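Local coordinates for malonyl CoA-acyl carrier protein transacylase (Clostridium perfringens, PDB 3PTW) that probably transfers the malonyl group from malonyl-CoA to acyl carrier protein, the step that supplies malonyl units for fatty acid synthesis, at residues S87-I99 against L245-I259. Residues are numbered along the deposited sequence; the frame is centred on the assembly and turned at random.
Sequences SCGLSLGEYSALI and LTSQVKKPVLFINDI
Strand 87-89 runs nearly antiparallel to helix 255-259, at 168°, with the two axes 9.4 Å apart at their closest. Leu90 has its CA nearest that of Phe255, and Ser91 nearest that of Val253. Ser91 has a positive phi (65°), consistent with the strained turn of a nucleophile elbow. The GxSxG pattern of Gly89, Ser91 and Gly93 suits an acyltransferase, so Ser91 is probably the nucleophile.

Gln248, its chain extended, gives a bent hydrogen bond from NE2 to Ser91 O (2.8 Å, N-H...O 134°). Glu94 N binds the same oxygen from the opposite face of the carbonyl plane, so two donors hold it. Gln248 OE1 takes a bond from a water, which also donates to Leu245 O and accepts from Tyr95 OH (2.6 Å). Leu98 and Leu245 meet tip to tip, CD1 to CD1.

Leu90 CD2 comes obliquely against the Phe255 ring, 3.3 Å from its CG, while Leu90 CD1 touches Val253 CG1. Gly89 O lies at the Phe255 ring edge, 3.5 Å from CD1. Cys88 SG approaches Phe255 obliquely, 4.0 Å from CE1.

Arg116 is the strongest polar partner of the Ser91 side chain and also binds Gln248 OE1; His199 touches Ser91 and bonds Gln248 O. Asn229 joins Gly89 O, Ser91 N and Asp258 OD2. Strand 86-89 lies between strands 4-8 and 225-228, helix 106-122 flanks Tyr95, and strand 155-162 touches Leu90 and Val253.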
loop_
_atom_site.group_PDB
_atom_site.type_symbol
_atom_site.label_atom_id
_atom_site.label_comp_id
_atom_site.label_asym_id
_atom_site.label_seq_id
_atom_site.Cartn_x
_atom_site.Cartn_y
_atom_site.Cartn_z
ATOM N N SER A 87 4.285 -4.993 -10.669
ATOM C CA SER A 87 4.218 -4.628 -9.255
ATOM C C SER A 87 2.912 -3.960 -8.852
ATOM O O SER A 87 2.122 -3.538 -9.695
ATOM C CB SER A 87 5.420 -3.763 -8.850
ATOM O OG SER A 87 5.408 -2.494 -9.474
ATOM N N CYS A 88 2.677 -3.901 -7.547
ATOM C CA CYS A 88 1.578 -3.117 -7.007
ATOM C C CYS A 88 1.779 -2.950 -5.530
ATOM O O CYS A 88 2.743 -3.492 -4.968
ATOM C CB CYS A 88 0.216 -3.754 -7.316
ATOM S SG CYS A 88 -0.340 -5.029 -6.220
ATOM N N GLY A 89 0.880 -2.178 -4.926
ATOM C CA GLY A 89 0.844 -1.942 -3.494
ATOM C C GLY A 89 -0.592 -1.951 -2.988
ATOM O O GLY A 89 -1.528 -2.312 -3.721
ATOM N N LEU A 90 -0.770 -1.555 -1.730
ATOM C CA LEU A 90 -2.097 -1.527 -1.115
ATOM C C LEU A 90 -2.232 -0.141 -0.520
ATOM O O LEU A 90 -1.691 0.137 0.565
ATOM C CB LEU A 90 -2.209 -2.630 -0.046
ATOM C CG LEU A 90 -3.419 -2.950 0.867
ATOM C CD1 LEU A 90 -4.421 -1.824 1.098
ATOM C CD2 LEU A 90 -4.149 -4.149 0.432
ATOM N N SER A 91 -2.931 0.727 -1.266
ATOM C CA SER A 91 -2.992 2.170 -1.013
ATOM C C SER A 91 -1.610 2.825 -1.214
ATOM O O SER A 91 -1.233 3.116 -2.354
ATOM C CB SER A 91 -3.639 2.499 0.351
ATOM O OG SER A 91 -3.693 3.901 0.578
ATOM N N LEU A 92 -0.853 3.028 -0.136
ATOM C CA LEU A 92 0.399 3.788 -0.210
ATOM C C LEU A 92 1.474 3.172 -1.107
ATOM O O LEU A 92 2.159 3.898 -1.842
ATOM C CB LEU A 92 0.986 4.031 1.184
ATOM C CG LEU A 92 2.374 4.690 1.208
ATOM C CD1 LEU A 92 2.341 6.118 0.651
ATOM C CD2 LEU A 92 2.959 4.672 2.606
ATOM N N GLY A 93 1.630 1.849 -1.036
ATOM C CA GLY A 93 2.644 1.130 -1.829
ATOM C C GLY A 93 2.459 1.236 -3.344
ATOM O O GLY A 93 3.370 0.887 -4.107
ATOM N N GLU A 94 1.297 1.732 -3.782
ATOM C CA GLU A 94 1.069 2.018 -5.203
ATOM C C GLU A 94 2.041 3.086 -5.680
ATOM O O GLU A 94 2.486 3.056 -6.833
ATOM C CB GLU A 94 -0.370 2.468 -5.465
ATOM C CG GLU A 94 -0.654 2.884 -6.924
ATOM C CD GLU A 94 -2.084 2.628 -7.318
ATOM O OE1 GLU A 94 -2.680 1.645 -6.800
ATOM O OE2 GLU A 94 -2.616 3.402 -8.148
ATOM N N TYR A 95 2.400 4.004 -4.775
ATOM C CA TYR A 95 3.430 5.009 -5.073
ATOM C C TYR A 95 4.814 4.393 -5.271
ATOM O O TYR A 95 5.511 4.767 -6.202
ATOM C CB TYR A 95 3.446 6.143 -4.037
ATOM C CG TYR A 95 2.256 7.059 -4.208
ATOM C CD1 TYR A 95 2.342 8.206 -4.994
ATOM C CD2 TYR A 95 1.025 6.758 -3.614
ATOM C CE1 TYR A 95 1.244 9.036 -5.178
ATOM C CE2 TYR A 95 -0.084 7.589 -3.799
ATOM C CZ TYR A 95 0.040 8.723 -4.576
ATOM O OH TYR A 95 -1.042 9.557 -4.771
ATOM N N SER A 96 5.203 3.441 -4.422
ATOM C CA SER A 96 6.498 2.774 -4.593
ATOM C C SER A 96 6.538 2.035 -5.931
ATOM O O SER A 96 7.581 1.941 -6.557
ATOM C CB SER A 96 6.772 1.756 -3.470
ATOM O OG SER A 96 6.641 2.310 -2.165
ATOM N N ALA A 97 5.407 1.462 -6.330
ATOM C CA ALA A 97 5.337 0.770 -7.616
ATOM C C ALA A 97 5.534 1.773 -8.770
ATOM O O ALA A 97 6.338 1.524 -9.672
ATOM C CB ALA A 97 4.031 0.006 -7.743
ATOM N N LEU A 98 4.862 2.929 -8.708
ATOM C CA LEU A 98 4.991 3.934 -9.775
ATOM C C LEU A 98 6.391 4.543 -9.877
ATOM O O LEU A 98 6.825 4.846 -10.978
ATOM C CB LEU A 98 3.949 5.047 -9.662
ATOM C CG LEU A 98 2.487 4.674 -9.891
ATOM C CD1 LEU A 98 1.564 5.805 -9.400
ATOM C CD2 LEU A 98 2.217 4.337 -11.340
ATOM N N ILE A 99 7.069 4.725 -8.738
ATOM C CA ILE A 99 8.472 5.127 -8.712
ATOM C C ILE A 99 9.346 4.037 -9.321
ATOM O O ILE A 99 10.217 4.320 -10.133
ATOM C CB ILE A 99 8.984 5.445 -7.265
ATOM C CG1 ILE A 99 8.318 6.710 -6.710
ATOM C CG2 ILE A 99 10.539 5.553 -7.236
ATOM C CD1 ILE A 99 8.411 6.871 -5.161
ATOM N N LEU A 245 -4.921 8.283 -9.194
ATOM C CA LEU A 245 -4.256 8.520 -7.907
ATOM C C LEU A 245 -5.143 9.423 -7.047
ATOM O O LEU A 245 -5.201 9.299 -5.817
ATOM C CB LEU A 245 -2.890 9.158 -8.147
ATOM C CG LEU A 245 -1.559 8.438 -7.891
ATOM C CD1 LEU A 245 -1.633 6.915 -7.899
ATOM C CD2 LEU A 245 -0.493 8.966 -8.846
ATOM N N THR A 246 -5.856 10.314 -7.717
ATOM C CA THR A 246 -6.881 11.138 -7.080
ATOM C C THR A 246 -7.997 10.247 -6.531
ATOM O O THR A 246 -8.267 10.281 -5.335
ATOM C CB THR A 246 -7.407 12.189 -8.075
ATOM O OG1 THR A 246 -6.394 13.187 -8.245
ATOM C CG2 THR A 246 -8.703 12.846 -7.592
ATOM N N SER A 247 -8.629 9.463 -7.410
ATOM C CA SER A 247 -9.647 8.470 -7.030
ATOM C C SER A 247 -9.242 7.502 -5.894
ATOM O O SER A 247 -10.066 7.154 -5.045
ATOM C CB SER A 247 -10.049 7.648 -8.260
ATOM O OG SER A 247 -10.662 8.464 -9.235
ATOM N N GLN A 248 -7.976 7.074 -5.879
ATOM C CA GLN A 248 -7.494 6.045 -4.947
ATOM C C GLN A 248 -7.811 6.317 -3.471
ATOM O O GLN A 248 -8.193 5.389 -2.732
ATOM C CB GLN A 248 -5.980 5.808 -5.131
ATOM C CG GLN A 248 -5.459 4.550 -4.433
ATOM C CD GLN A 248 -3.974 4.610 -4.115
ATOM O OE1 GLN A 248 -3.449 5.661 -3.708
ATOM N NE2 GLN A 248 -3.293 3.484 -4.278
ATOM N N VAL A 249 -7.632 7.567 -3.031
ATOM C CA VAL A 249 -7.852 7.907 -1.620
ATOM C C VAL A 249 -9.347 7.894 -1.239
ATOM O O VAL A 249 -9.699 7.759 -0.074
ATOM C CB VAL A 249 -7.188 9.264 -1.220
ATOM C CG1 VAL A 249 -5.731 9.312 -1.690
ATOM C CG2 VAL A 249 -7.977 10.458 -1.774
ATOM N N LYS A 250 -10.220 7.996 -2.223
ATOM C CA LYS A 250 -11.657 8.123 -1.929
ATOM C C LYS A 250 -12.521 6.960 -2.448
ATOM O O LYS A 250 -13.734 6.977 -2.252
ATOM C CB LYS A 250 -12.185 9.453 -2.454
ATOM C CG LYS A 250 -12.020 9.624 -3.956
ATOM C CD LYS A 250 -13.110 10.496 -4.511
ATOM C CE LYS A 250 -12.692 11.119 -5.817
ATOM N NZ LYS A 250 -13.836 11.855 -6.387
ATOM N N LYS A 251 -11.873 5.970 -3.084
ATOM C CA LYS A 251 -12.510 4.784 -3.679
ATOM C C LYS A 251 -11.936 3.483 -3.085
ATOM O O LYS A 251 -10.863 3.501 -2.496
ATOM C CB LYS A 251 -12.298 4.765 -5.205
ATOM C CG LYS A 251 -13.095 5.803 -6.000
ATOM C CD LYS A 251 -14.548 5.694 -5.656
ATOM C CE LYS A 251 -15.425 6.748 -6.323
ATOM N NZ LYS A 251 -16.818 6.363 -5.950
ATOM N N PRO A 252 -12.633 2.344 -3.279
ATOM C CA PRO A 252 -12.176 1.059 -2.785
ATOM C C PRO A 252 -10.789 0.663 -3.308
ATOM O O PRO A 252 -10.487 0.867 -4.487
ATOM C CB PRO A 252 -13.232 0.081 -3.348
ATOM C CG PRO A 252 -14.461 0.896 -3.435
ATOM C CD PRO A 252 -13.971 2.237 -3.898
ATOM N N VAL A 253 -9.974 0.089 -2.428
ATOM C CA VAL A 253 -8.711 -0.552 -2.817
ATOM C C VAL A 253 -8.990 -1.996 -3.234
ATOM O O VAL A 253 -9.201 -2.877 -2.392
ATOM C CB VAL A 253 -7.670 -0.497 -1.685
ATOM C CG1 VAL A 253 -6.355 -1.170 -2.101
ATOM C CG2 VAL A 253 -7.416 0.948 -1.291
ATOM N N LEU A 254 -9.003 -2.235 -4.543
ATOM C CA LEU A 254 -9.246 -3.565 -5.068
ATOM C C LEU A 254 -7.954 -4.392 -5.068
ATOM O O LEU A 254 -7.515 -4.869 -6.125
ATOM C CB LEU A 254 -9.857 -3.462 -6.472
ATOM C CG LEU A 254 -11.370 -3.256 -6.618
ATOM C CD1 LEU A 254 -12.029 -2.629 -5.414
ATOM C CD2 LEU A 254 -11.744 -2.481 -7.869
ATOM N N PHE A 255 -7.342 -4.551 -3.888
ATOM C CA PHE A 255 -6.091 -5.333 -3.773
ATOM C C PHE A 255 -6.211 -6.771 -4.250
ATOM O O PHE A 255 -5.299 -7.278 -4.919
ATOM C CB PHE A 255 -5.519 -5.339 -2.354
ATOM C CG PHE A 255 -4.149 -6.017 -2.256
ATOM C CD1 PHE A 255 -2.997 -5.354 -2.693
ATOM C CD2 PHE A 255 -4.021 -7.299 -1.726
ATOM C CE1 PHE A 255 -1.733 -5.961 -2.605
ATOM C CE2 PHE A 255 -2.761 -7.917 -1.630
ATOM C CZ PHE A 255 -1.618 -7.243 -2.064
ATOM N N ILE A 256 -7.310 -7.439 -3.888
ATOM C CA ILE A 256 -7.501 -8.829 -4.316
ATOM C C ILE A 256 -7.509 -8.943 -5.848
ATOM O O ILE A 256 -6.866 -9.841 -6.404
ATOM C CB ILE A 256 -8.737 -9.541 -3.657
ATOM C CG1 ILE A 256 -8.807 -11.013 -4.105
ATOM C CG2 ILE A 256 -10.043 -8.823 -3.985
ATOM C CD1 ILE A 256 -9.921 -11.833 -3.473
ATOM N N ASN A 257 -8.203 -8.024 -6.520
ATOM C CA ASN A 257 -8.262 -8.037 -7.984
ATOM C C ASN A 257 -6.870 -7.808 -8.597
ATOM O O ASN A 257 -6.496 -8.457 -9.593
ATOM C CB ASN A 257 -9.253 -6.998 -8.509
ATOM C CG ASN A 257 -10.619 -7.075 -7.825
ATOM O OD1 ASN A 257 -10.772 -6.759 -6.637
ATOM N ND2 ASN A 257 -11.617 -7.473 -8.585
ATOM N N ASP A 258 -6.115 -6.895 -7.982
ATOM C CA ASP A 258 -4.742 -6.595 -8.400
ATOM C C ASP A 258 -3.896 -7.862 -8.402
ATOM O O ASP A 258 -3.245 -8.174 -9.397
ATOM C CB ASP A 258 -4.090 -5.546 -7.483
ATOM C CG ASP A 258 -4.582 -4.142 -7.751
ATOM O OD1 ASP A 258 -5.029 -3.860 -8.890
ATOM O OD2 ASP A 258 -4.500 -3.299 -6.829
ATOM N N ILE A 259 -3.932 -8.596 -7.291
ATOM C CA ILE A 259 -3.165 -9.840 -7.152
ATOM C C ILE A 259 -3.596 -10.852 -8.214
ATOM O O ILE A 259 -2.757 -11.444 -8.892
ATOM C CB ILE A 259 -3.294 -10.443 -5.730
ATOM C CG1 ILE A 259 -2.758 -9.463 -4.682
ATOM C CG2 ILE A 259 -2.614 -11.832 -5.653
ATOM C CD1 ILE A 259 -1.274 -9.015 -4.901
HETATM O O HOH W 1 -3.194 8.352 -4.123
#